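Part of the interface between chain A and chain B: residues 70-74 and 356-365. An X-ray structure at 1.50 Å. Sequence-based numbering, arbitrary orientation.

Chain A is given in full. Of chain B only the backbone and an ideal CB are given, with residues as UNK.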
ATOM      1  N   GLY A  70     -18.961  -8.287  -4.962  1.00 22.20           N
ATOM      2  CA  GLY A  70     -20.050  -8.362  -4.019  1.00 20.46           C
ATOM      3  C   GLY A  70     -21.286  -8.226  -4.877  1.00 23.87           C
ATOM      4  O   GLY A  70     -21.217  -7.664  -5.937  1.00 21.04           O
ATOM      5  N   VAL A  71     -22.396  -8.723  -4.400  1.00 19.60           N
ATOM      6  CA  VAL A  71     -23.601  -8.663  -5.182  1.00 19.96           C
ATOM      7  C   VAL A  71     -24.137  -7.250  -5.439  1.00 17.97           C
ATOM      8  O   VAL A  71     -24.675  -6.980  -6.457  1.00 17.43           O
ATOM      9  CB  VAL A  71     -24.665  -9.537  -4.499  1.00 22.25           C
ATOM     10  CG1 VAL A  71     -26.064  -9.290  -5.018  1.00 21.72           C
ATOM     11  CG2 VAL A  71     -24.282 -10.999  -4.596  1.00 23.49           C
ATOM     12  N   HIS A  72     -23.989  -6.385  -4.469  1.00 15.48           N
ATOM     13  CA  HIS A  72     -24.534  -5.048  -4.571  1.00 15.81           C
ATOM     14  C   HIS A  72     -23.929  -4.209  -5.633  1.00 14.82           C
ATOM     15  O   HIS A  72     -22.823  -4.396  -5.993  1.00 14.50           O
ATOM     16  CB  HIS A  72     -24.672  -4.337  -3.214  1.00 16.52           C
ATOM     17  CG  HIS A  72     -23.381  -3.963  -2.517  1.00 14.30           C
ATOM     18  ND1 HIS A  72     -22.570  -2.945  -2.947  1.00 14.82           N
ATOM     19  CD2 HIS A  72     -22.830  -4.419  -1.373  1.00 16.43           C
ATOM     20  CE1 HIS A  72     -21.566  -2.807  -2.118  1.00 13.93           C
ATOM     21  NE2 HIS A  72     -21.701  -3.687  -1.151  1.00 14.58           N
ATOM     22  N   ARG A  73     -24.710  -3.282  -6.136  1.00 15.76           N
ATOM     23  CA  ARG A  73     -24.268  -2.493  -7.248  1.00 15.80           C
ATOM     24  C   ARG A  73     -23.027  -1.644  -7.066  1.00 14.39           C
ATOM     25  O   ARG A  73     -22.338  -1.427  -8.018  1.00 15.67           O
ATOM     26  CB  ARG A  73     -25.387  -1.672  -7.836  1.00 18.69           C
ATOM     27  CG  ARG A  73     -25.913  -0.637  -6.923  1.00 25.02           C
ATOM     28  CD  ARG A  73     -27.058  -0.008  -7.671  1.00 35.63           C
ATOM     29  NE  ARG A  73     -28.013   0.606  -6.831  1.00 42.38           N
ATOM     30  CZ  ARG A  73     -29.296   0.292  -6.798  1.00 44.99           C
ATOM     31  NH1 ARG A  73     -29.829  -0.686  -7.516  1.00 43.80           N
ATOM     32  NH2 ARG A  73     -30.056   0.977  -6.003  1.00 51.71           N
ATOM     33  N   LEU A  74     -22.777  -1.169  -5.861  1.00 13.67           N
ATOM     34  CA  LEU A  74     -21.580  -0.403  -5.648  1.00 13.51           C
ATOM     35  C   LEU A  74     -20.386  -1.332  -5.754  1.00 13.02           C
ATOM     36  O   LEU A  74     -19.454  -0.996  -6.334  1.00 13.19           O
ATOM     37  CB  LEU A  74     -21.614   0.316  -4.325  1.00 15.02           C
ATOM     38  CG  LEU A  74     -22.681   1.372  -4.177  1.00 13.87           C
ATOM     39  CD1 LEU A  74     -22.613   2.036  -2.829  1.00 15.23           C
ATOM     40  CD2 LEU A  74     -22.615   2.408  -5.268  1.00 17.44           C
TER
ATOM     41  N   UNK B 356     -27.823 -16.934   0.729  1.00 19.40           N
ATOM     42  CA  UNK B 356     -27.521 -15.513   1.029  1.00 20.40           C
ATOM     43  C   UNK B 356     -27.303 -14.588  -0.176  1.00 17.23           C
ATOM     44  O   UNK B 356     -27.705 -13.423  -0.088  1.00 17.58           O
ATOM     45  CB  UNK B 356     -26.264 -15.454   1.899  1.00 20.40           C
ATOM     46  N   UNK B 357     -26.710 -15.039  -1.271  1.00 18.17           N
ATOM     47  CA  UNK B 357     -26.503 -14.185  -2.434  1.00 18.68           C
ATOM     48  C   UNK B 357     -27.847 -13.770  -3.016  1.00 20.22           C
ATOM     49  O   UNK B 357     -27.975 -12.657  -3.511  1.00 20.62           O
ATOM     50  CB  UNK B 357     -25.657 -14.899  -3.490  1.00 18.68           C
ATOM     51  N   UNK B 358     -28.845 -14.654  -2.904  1.00 20.16           N
ATOM     52  CA  UNK B 358     -30.143 -14.290  -3.516  1.00 20.79           C
ATOM     53  C   UNK B 358     -30.850 -13.247  -2.634  1.00 19.63           C
ATOM     54  O   UNK B 358     -31.461 -12.300  -3.130  1.00 19.31           O
ATOM     55  CB  UNK B 358     -31.028 -15.525  -3.696  1.00 20.79           C
ATOM     56  N   UNK B 359     -30.746 -13.364  -1.306  1.00 18.36           N
ATOM     57  CA  UNK B 359     -31.204 -12.321  -0.411  1.00 17.25           C
ATOM     58  C   UNK B 359     -30.563 -10.964  -0.678  1.00 17.12           C
ATOM     59  O   UNK B 359     -31.207  -9.879  -0.699  1.00 16.43           O
ATOM     60  CB  UNK B 359     -30.933 -12.738   1.036  1.00 17.25           C
ATOM     61  N   UNK B 360     -29.232 -11.004  -0.840  1.00 16.19           N
ATOM     62  CA  UNK B 360     -28.516  -9.821  -1.117  1.00 15.11           C
ATOM     63  C   UNK B 360     -28.912  -9.126  -2.418  1.00 13.30           C
ATOM     64  O   UNK B 360     -28.914  -7.886  -2.493  1.00 14.36           O
ATOM     65  CB  UNK B 360     -27.022 -10.151  -1.135  1.00 15.11           C
ATOM     66  N   UNK B 361     -29.214  -9.930  -3.425  1.00 14.95           N
ATOM     67  CA  UNK B 361     -29.672  -9.403  -4.716  1.00 16.43           C
ATOM     68  C   UNK B 361     -31.056  -8.755  -4.605  1.00 14.72           C
ATOM     69  O   UNK B 361     -31.224  -7.684  -5.143  1.00 17.56           O
ATOM     70  CB  UNK B 361     -29.705 -10.522  -5.759  1.00 16.43           C
ATOM     71  N   UNK B 362     -31.962  -9.360  -3.802  1.00 15.19           N
ATOM     72  CA  UNK B 362     -33.264  -8.712  -3.567  1.00 15.99           C
ATOM     73  C   UNK B 362     -33.135  -7.375  -2.862  1.00 16.15           C
ATOM     74  O   UNK B 362     -33.715  -6.350  -3.188  1.00 15.76           O
ATOM     75  CB  UNK B 362     -34.167  -9.630  -2.742  1.00 15.99           C
ATOM     76  N   UNK B 363     -32.205  -7.324  -1.881  1.00 14.22           N
ATOM     77  CA  UNK B 363     -31.943  -6.120  -1.212  1.00 13.52           C
ATOM     78  C   UNK B 363     -31.375  -5.054  -2.109  1.00 12.53           C
ATOM     79  O   UNK B 363     -31.770  -3.878  -2.038  1.00 13.06           O
ATOM     80  CB  UNK B 363     -30.998  -6.387  -0.039  1.00 13.52           C
ATOM     81  N   UNK B 364     -30.443  -5.465  -2.937  1.00 13.65           N
ATOM     82  CA  UNK B 364     -29.867  -4.586  -3.935  1.00 14.06           C
ATOM     83  C   UNK B 364     -30.926  -3.973  -4.919  1.00 12.74           C
ATOM     84  O   UNK B 364     -30.843  -2.800  -5.189  1.00 15.91           O
ATOM     85  CB  UNK B 364     -28.814  -5.369  -4.722  1.00 14.06           C
ATOM     86  N   UNK B 365     -31.894  -4.779  -5.263  1.00 14.79           N
ATOM     87  CA  UNK B 365     -32.987  -4.302  -6.122  1.00 16.23           C
ATOM     88  C   UNK B 365     -33.611  -3.066  -5.441  1.00 16.25           C
ATOM     89  O   UNK B 365     -34.151  -2.206  -6.141  1.00 14.54           O
ATOM     90  CB  UNK B 365     -34.031  -5.396  -6.354  1.00 16.23           C
TER

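Chain B runs here as a helix in which the amides of 360 to 365 each reach back four residues to a carbonyl, and chain A passes alongside it with a short loop that leads into a helix at A:Arg73. Positions 357, 360, 361 and 364 meet chain A; the rest mostly serve the helix or look elsewhere.

Position 356 has its CB far from chain A, with nothing within 5.5 Å. Its phi of -54° would suit most residues, proline included, and this stretch asks nothing more of it. It is B:Pro356, whose carbonyl accepts from the amide of position 360.

At 357 the CA-to-CB bond points sideways, and the ideal CB lies 4.3 Å from A:Val71 CG2. A methyl with little else of this stretch of chain A around it tolerates much: an aliphatic chain, a ring, or a long polar chain laid along the valine. The deposited B:His357 takes chi1 m and brings ND1 to 4.1 Å from A:Val71 CG2, a plain van der Waals contact; ND1 finds its hydrogen bond elsewhere in the structure.

Positions 358 and 359 offer chain A nothing to touch, one pointing away and the other out of reach. A polar residue is natural at the first, and chain A leaves the second free. They are B:Asp358 and B:Val359.

At 360 CB points toward chain A, and the ideal CB stands 4.1 Å from A:Val71 CG1. That is already contact distance, so a small apolar residue suits best; a longer one would have to steer its added atoms past the valine. B:Ala360 fills the place, its CB 4.1 Å from A:Val71 CG1.

Position 361 receives the same methyl from another side, with CB sideways and 3.9 Å from A:Val71 CG1. Alanine or serine would fit, and a longer chain could lead outward. It is B:Ala361, and its small size goes with a close approach to the backbone: A:Val71 CG1 comes within 3.6 Å of B:Ala361 N.

Positions 362 and 363 are again off the contact, so chain A does not choose between side chains there. They carry B:Ile362 and B:Leu363.

Position 364 is the polar centre. Its CB points toward chain A and lies 4.3 Å from A:His72 CA and 4.8 Å from A:Arg73 N, a free donor at the start of a helix, with the arginine's positive charge nearby. A short acceptor is wanted: aspartate above all, with asparagine as a neutral alternative. B:Asp364, chi1 t, accepts from A:Arg73 N at OD1, 2.9 Å and nearly straight at 160°. The same OD1 lies over one face of the guanidinium, 4.0 Å from A:Arg73 NH1, a long salt bridge of charge alone, since no N-H points at it. OD2 takes a hydrogen from a water, 2.9 Å from that oxygen, which also donates to A:Val71 O at 2.9 Å.

Position 365 points away, and a polar residue is reasonable. It is B:Asp365, whose closest side-chain approach is B:Asp365 CB to A:Arg73 NH1, 6.4 Å.

Chain B, residues 356-365: PHDVAAILDD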
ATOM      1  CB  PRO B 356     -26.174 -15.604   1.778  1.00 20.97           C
ATOM      2  CG  PRO B 356     -26.075 -16.999   2.266  1.00 22.23           C
ATOM      3  CD  PRO B 356     -26.973 -17.863   1.473  1.00 22.24           C
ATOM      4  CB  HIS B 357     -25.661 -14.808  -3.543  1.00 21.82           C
ATOM      5  CG  HIS B 357     -24.229 -15.067  -3.159  1.00 25.28           C
ATOM      6  ND1 HIS B 357     -23.526 -14.268  -2.260  1.00 26.58           N
ATOM      7  CD2 HIS B 357     -23.351 -15.998  -3.604  1.00 29.17           C
ATOM      8  CE1 HIS B 357     -22.291 -14.739  -2.125  1.00 28.49           C
ATOM      9  NE2 HIS B 357     -22.151 -15.772  -2.944  1.00 30.78           N
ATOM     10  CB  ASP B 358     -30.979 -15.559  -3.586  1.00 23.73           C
ATOM     11  CG  ASP B 358     -30.552 -16.477  -4.669  1.00 28.73           C
ATOM     12  OD1 ASP B 358     -30.084 -16.027  -5.731  1.00 33.99           O
ATOM     13  OD2 ASP B 358     -30.667 -17.698  -4.447  1.00 38.11           O
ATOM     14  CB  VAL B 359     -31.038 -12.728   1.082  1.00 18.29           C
ATOM     15  CG1 VAL B 359     -31.506 -11.624   1.973  1.00 18.30           C
ATOM     16  CG2 VAL B 359     -31.728 -14.076   1.339  1.00 19.28           C
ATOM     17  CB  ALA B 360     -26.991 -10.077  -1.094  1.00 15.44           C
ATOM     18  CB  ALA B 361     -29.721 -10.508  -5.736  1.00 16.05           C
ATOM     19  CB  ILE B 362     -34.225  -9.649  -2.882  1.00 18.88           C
ATOM     20  CG1 ILE B 362     -34.604 -10.786  -3.801  1.00 19.32           C
ATOM     21  CG2 ILE B 362     -35.488  -8.915  -2.406  1.00 17.49           C
ATOM     22  CD1 ILE B 362     -35.087 -11.956  -3.033  1.00 21.66           C
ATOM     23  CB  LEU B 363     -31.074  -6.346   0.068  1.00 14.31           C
ATOM     24  CG  LEU B 363     -31.855  -7.078   1.201  1.00 14.48           C
ATOM     25  CD1 LEU B 363     -30.975  -7.722   2.273  1.00 14.54           C
ATOM     26  CD2 LEU B 363     -32.847  -6.134   1.867  1.00 16.37           C
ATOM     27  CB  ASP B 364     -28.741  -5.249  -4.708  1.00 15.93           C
ATOM     28  CG  ASP B 364     -28.109  -4.329  -5.719  1.00 17.68           C
ATOM     29  OD1 ASP B 364     -27.533  -3.219  -5.483  1.00 18.90           O
ATOM     30  OD2 ASP B 364     -28.378  -4.672  -6.930  1.00 19.54           O
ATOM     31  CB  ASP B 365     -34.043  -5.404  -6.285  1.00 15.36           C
ATOM     32  CG  ASP B 365     -33.648  -6.619  -7.053  1.00 18.28           C
ATOM     33  OD1 ASP B 365     -32.667  -6.628  -7.784  1.00 20.90           O
ATOM     34  OD2 ASP B 365     -34.342  -7.663  -6.864  1.00 23.09           O
TER
HETATM   35  O   HOH W   1     -25.984  -5.331  -8.393  1.00 30.35           O
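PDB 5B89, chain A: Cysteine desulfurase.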